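Local coordinates for protein potential RNA-dependent RNA polymerase (Human picobirnavirus, PDB 5I62) that probably copies RNA from an RNA template, joining ribonucleoside triphosphates into new strands and serving both transcription and genome replication of this double-stranded RNA virus, at residues A[418-421]-A[422-425]; A[444-447]-A[448-452]. One frame throughout, in Å; residues are numbered along the deposited sequence.

Interaction 1 (A[418-421]-A[422-425]); sequences STMR and ALGR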
loop_
_atom_site.group_PDB
_atom_site.type_symbol
_atom_site.label_atom_id
_atom_site.label_comp_id
_atom_site.label_asym_id
_atom_site.label_seq_id
_atom_site.Cartn_x
_atom_site.Cartn_y
_atom_site.Cartn_z
ATOM N N SER A 418 8.361 -11.239 9.526
ATOM C CA SER A 418 8.344 -11.465 10.965
ATOM C C SER A 418 7.283 -12.496 11.338
ATOM O O SER A 418 6.100 -12.300 11.049
ATOM C CB SER A 418 8.064 -10.157 11.696
ATOM O OG SER A 418 7.779 -10.406 13.058
ATOM N N THR A 419 7.695 -13.576 12.008
ATOM C CA THR A 419 6.701 -14.501 12.552
ATOM C C THR A 419 5.862 -13.832 13.632
ATOM O O THR A 419 4.685 -14.173 13.813
ATOM C CB THR A 419 7.366 -15.757 13.115
ATOM O OG1 THR A 419 8.325 -15.397 14.129
ATOM C CG2 THR A 419 8.052 -16.541 12.003
ATOM N N MET A 420 6.449 -12.891 14.377
ATOM C CA MET A 420 5.677 -12.203 15.412
ATOM C C MET A 420 4.570 -11.365 14.787
ATOM O O MET A 420 3.419 -11.388 15.244
ATOM C CB MET A 420 6.577 -11.337 16.300
ATOM C CG MET A 420 7.560 -12.130 17.180
ATOM S SD MET A 420 6.753 -13.274 18.338
ATOM C CE MET A 420 5.596 -12.212 19.136
ATOM N N ARG A 421 4.898 -10.621 13.735
ATOM C CA ARG A 421 3.866 -9.884 13.011
ATOM C C ARG A 421 2.811 -10.827 12.450
ATOM O O ARG A 421 1.606 -10.534 12.514
ATOM C CB ARG A 421 4.484 -9.052 11.896
ATOM C CG ARG A 421 3.472 -8.173 11.153
ATOM C CD ARG A 421 4.218 -7.163 10.308
ATOM N NE ARG A 421 3.380 -6.169 9.641
ATOM C CZ ARG A 421 2.904 -5.065 10.213
ATOM N NH1 ARG A 421 3.134 -4.809 11.504
ATOM N NH2 ARG A 421 2.183 -4.216 9.493
ATOM N N ALA A 422 3.244 -11.968 11.902
ATOM C CA ALA A 422 2.297 -12.951 11.382
ATOM C C ALA A 422 1.338 -13.414 12.472
ATOM O O ALA A 422 0.122 -13.474 12.259
ATOM C CB ALA A 422 3.044 -14.140 10.774
ATOM N N LEU A 423 1.871 -13.747 13.653
ATOM C CA LEU A 423 1.025 -14.233 14.744
ATOM C C LEU A 423 -0.027 -13.206 15.140
ATOM O O LEU A 423 -1.185 -13.557 15.389
ATOM C CB LEU A 423 1.871 -14.597 15.954
ATOM C CG LEU A 423 2.615 -15.916 15.884
ATOM C CD1 LEU A 423 3.457 -16.077 17.138
ATOM C CD2 LEU A 423 1.586 -17.050 15.774
ATOM N N GLY A 424 0.368 -11.934 15.239
ATOM C CA GLY A 424 -0.603 -10.898 15.558
ATOM C C GLY A 424 -1.736 -10.842 14.549
ATOM O O GLY A 424 -2.905 -10.685 14.911
ATOM N N ARG A 425 -1.405 -10.989 13.260
ATOM C CA ARG A 425 -2.429 -10.945 12.221
ATOM C C ARG A 425 -3.288 -12.201 12.221
ATOM O O ARG A 425 -4.475 -12.139 11.890
ATOM C CB ARG A 425 -1.783 -10.746 10.861
ATOM C CG ARG A 425 -1.066 -9.432 10.781
ATOM C CD ARG A 425 -0.844 -8.978 9.370
ATOM N NE ARG A 425 -0.473 -7.571 9.400
ATOM C CZ ARG A 425 -0.728 -6.713 8.424
ATOM N NH1 ARG A 425 -1.359 -7.127 7.328
ATOM N NH2 ARG A 425 -0.357 -5.447 8.544
#
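An N-capped first turn opens helix 419-427 of the polymerase, and Ser418 and Arg421 meet Ala422 and Arg425 along it. At the cap, Ser418 OG accepts from Arg421 N at 3.0 Å in an almost straight bond (N-H...O 174°), tying down an amide that the first turn cannot pair by itself. The Ser418 carbonyl then starts the regular ladder, taking Ala422 N at 3.0 Å, and the next three carbonyls each receive the amide four residues on, as far as Arg425 N on Arg421 O.

One turn apart, Arg421 and Arg425 run side by side in the same direction, both chains extended from CG to NE. Arg421 leaves with CG anti to the backbone N (chi1 -176°), whereas Arg425 swings CG beside its own backbone N, and the two guanidinium groups converge with their planes 43° apart. Arg425 NE lies over one face of the Arg421 group. Arg421 NH2 and Arg425 NH2 are 3.0 Å apart. The two groups gather round the carboxylate of Glu190, which forms a salt bridge with Arg425 NE and a long, weak ion pair with Arg421 NH1.

Around the helix, Glu69 of helix 63-73 hydrogen-bonds the cap through Ser418 OG, Thr419 OG1 and Met420 N. Met420 and Leu423 pack against helix 44-55, while Phe463 of helix 460-469 covers Thr419, Ala422 and Leu423.

Interaction 2 (A[444-447]-A[448-452]); sequences TLRY and LSIIE
From Thr444 to Ile451 the backbone follows a regular alpha-helical ladder, in which each carbonyl of 444-447 accepts the amide four residues ahead, from Leu448 N on Thr444 O at 3.0 Å to Ile451 N on Tyr447 O at 2.9 Å. These turns belong to helix 441-451, and they illustrate how side chains fold back on carbonyls of the preceding turn.

Arg446 O takes two donors. Ile450 N arrives at 3.1 Å nearly in line with the C=O bond, while Ser449 OG donates at 2.7 Å from a more lateral direction, with a C=O...OG angle of 121°. The serine reaches it because its hydroxyl sits between the backbone N and the carbonyl carbon (chi1 70°), folded back over the preceding turn. The hydroxyl thus adds a second bond to a carbonyl already engaged in the helical ladder.

The branched residues rest on carbonyls as well: Leu448 CG comes to 3.2 Å from Thr444 O, and Ile451 lays CG1 and CD1 against Tyr447 O. Both face outward into apolar neighbours, Leu448 meeting Val526 and Leu530 of helix 525-532 and Ile451 meeting Leu426 of helix 419-427. Tyr447 also packs on Leu426.

Arg446 and Ile450 make the clearest side-chain contact. With chi1 at -179° and an extended chain, the arginine carries its guanidinium across to the isoleucine, whose end methyl, CD1, lies over one face. NH2 of this group probably donates to the carbonyls of Arg425 and Met428, which should limit its rotation. Ile450 CD1 lies offset toward the rim of the guanidinium, 3.7 Å from Arg446 NH1.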
loop_
_atom_site.group_PDB
_atom_site.type_symbol
_atom_site.label_atom_id
_atom_site.label_comp_id
_atom_site.label_asym_id
_atom_site.label_seq_id
_atom_site.Cartn_x
_atom_site.Cartn_y
_atom_site.Cartn_z
ATOM N N THR A 444 -9.764 -19.716 6.979
ATOM C CA THR A 444 -8.568 -20.488 6.669
ATOM C C THR A 444 -7.787 -19.880 5.511
ATOM O O THR A 444 -6.549 -19.882 5.522
ATOM C CB THR A 444 -8.943 -21.937 6.347
ATOM O OG1 THR A 444 -9.636 -22.507 7.461
ATOM C CG2 THR A 444 -7.694 -22.758 6.057
ATOM N N LEU A 445 -8.487 -19.386 4.488
ATOM C CA LEU A 445 -7.792 -18.730 3.387
ATOM C C LEU A 445 -7.010 -17.520 3.885
ATOM O O LEU A 445 -5.886 -17.279 3.440
ATOM C CB LEU A 445 -8.784 -18.321 2.300
ATOM C CG LEU A 445 -9.378 -19.505 1.524
ATOM C CD1 LEU A 445 -10.503 -19.039 0.657
ATOM C CD2 LEU A 445 -8.297 -20.163 0.669
ATOM N N ARG A 446 -7.595 -16.746 4.808
ATOM C CA ARG A 446 -6.868 -15.613 5.373
ATOM C C ARG A 446 -5.632 -16.080 6.136
ATOM O O ARG A 446 -4.543 -15.524 5.952
ATOM C CB ARG A 446 -7.784 -14.780 6.271
ATOM C CG ARG A 446 -7.106 -13.547 6.902
ATOM C CD ARG A 446 -8.094 -12.764 7.789
ATOM N NE ARG A 446 -7.415 -11.677 8.498
ATOM C CZ ARG A 446 -6.817 -11.809 9.677
ATOM N NH1 ARG A 446 -6.821 -12.982 10.301
ATOM N NH2 ARG A 446 -6.198 -10.772 10.225
ATOM N N TYR A 447 -5.779 -17.112 6.982
ATOM C CA TYR A 447 -4.629 -17.674 7.696
ATOM C C TYR A 447 -3.493 -18.015 6.738
ATOM O O TYR A 447 -2.323 -17.713 7.008
ATOM C CB TYR A 447 -5.014 -18.942 8.450
ATOM C CG TYR A 447 -5.885 -18.805 9.671
ATOM C CD1 TYR A 447 -6.027 -17.594 10.343
ATOM C CD2 TYR A 447 -6.567 -19.920 10.162
ATOM C CE1 TYR A 447 -6.822 -17.504 11.474
ATOM C CE2 TYR A 447 -7.354 -19.844 11.277
ATOM C CZ TYR A 447 -7.491 -18.637 11.930
ATOM O OH TYR A 447 -8.293 -18.578 13.048
ATOM N N LEU A 448 -3.818 -18.707 5.638
ATOM C CA LEU A 448 -2.776 -19.149 4.710
ATOM C C LEU A 448 -2.077 -17.963 4.063
ATOM O O LEU A 448 -0.855 -17.970 3.892
ATOM C CB LEU A 448 -3.370 -20.052 3.630
ATOM C CG LEU A 448 -4.027 -21.339 4.139
ATOM C CD1 LEU A 448 -4.625 -22.132 2.977
ATOM C CD2 LEU A 448 -3.024 -22.175 4.900
ATOM N N SER A 449 -2.842 -16.945 3.671
ATOM C CA SER A 449 -2.228 -15.779 3.052
ATOM C C SER A 449 -1.279 -15.072 4.013
ATOM O O SER A 449 -0.260 -14.520 3.582
ATOM C CB SER A 449 -3.307 -14.835 2.539
ATOM O OG SER A 449 -3.991 -14.227 3.621
ATOM N N ILE A 450 -1.585 -15.082 5.314
ATOM C CA ILE A 450 -0.668 -14.497 6.290
ATOM C C ILE A 450 0.571 -15.366 6.433
ATOM O O ILE A 450 1.703 -14.879 6.353
ATOM C CB ILE A 450 -1.366 -14.302 7.651
ATOM C CG1 ILE A 450 -2.466 -13.240 7.551
ATOM C CG2 ILE A 450 -0.338 -13.936 8.728
ATOM C CD1 ILE A 450 -3.473 -13.291 8.706
ATOM N N ILE A 451 0.368 -16.668 6.652
ATOM C CA ILE A 451 1.486 -17.567 6.930
ATOM C C ILE A 451 2.417 -17.660 5.729
ATOM O O ILE A 451 3.637 -17.782 5.885
ATOM C CB ILE A 451 0.966 -18.955 7.365
ATOM C CG1 ILE A 451 0.300 -18.863 8.740
ATOM C CG2 ILE A 451 2.102 -19.999 7.371
ATOM C CD1 ILE A 451 -0.660 -20.029 9.081
ATOM N N GLU A 452 1.868 -17.563 4.512
ATOM C CA GLU A 452 2.699 -17.672 3.315
ATOM C C GLU A 452 3.847 -16.661 3.332
ATOM O O GLU A 452 4.915 -16.923 2.771
ATOM C CB GLU A 452 1.834 -17.507 2.059
ATOM C CG GLU A 452 2.568 -17.637 0.699
ATOM C CD GLU A 452 3.347 -18.947 0.524
ATOM O OE1 GLU A 452 3.223 -19.860 1.374
ATOM O OE2 GLU A 452 4.084 -19.069 -0.490
#

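Interaction 1 precedes interaction 2 along the chain, the first on helix 419-427 and the second on helix 441-451, with centres about 12 Å apart and both in the region shared by viral RNA-dependent RNA polymerases. Two contacts that are each local to a helix thus become parts of one interhelical interface. The probable bond from Arg446 to the Arg425 carbonyl joins the later helix to the earlier one. Ile450 fills in beside it, with CD1 against Arg425 O and CG2 against Ala422 O. Helix 419-427 thus touches helices 44-55, 63-73 and 460-469 as well as helix 441-451, which in turn meets the C-terminal helix 525-532.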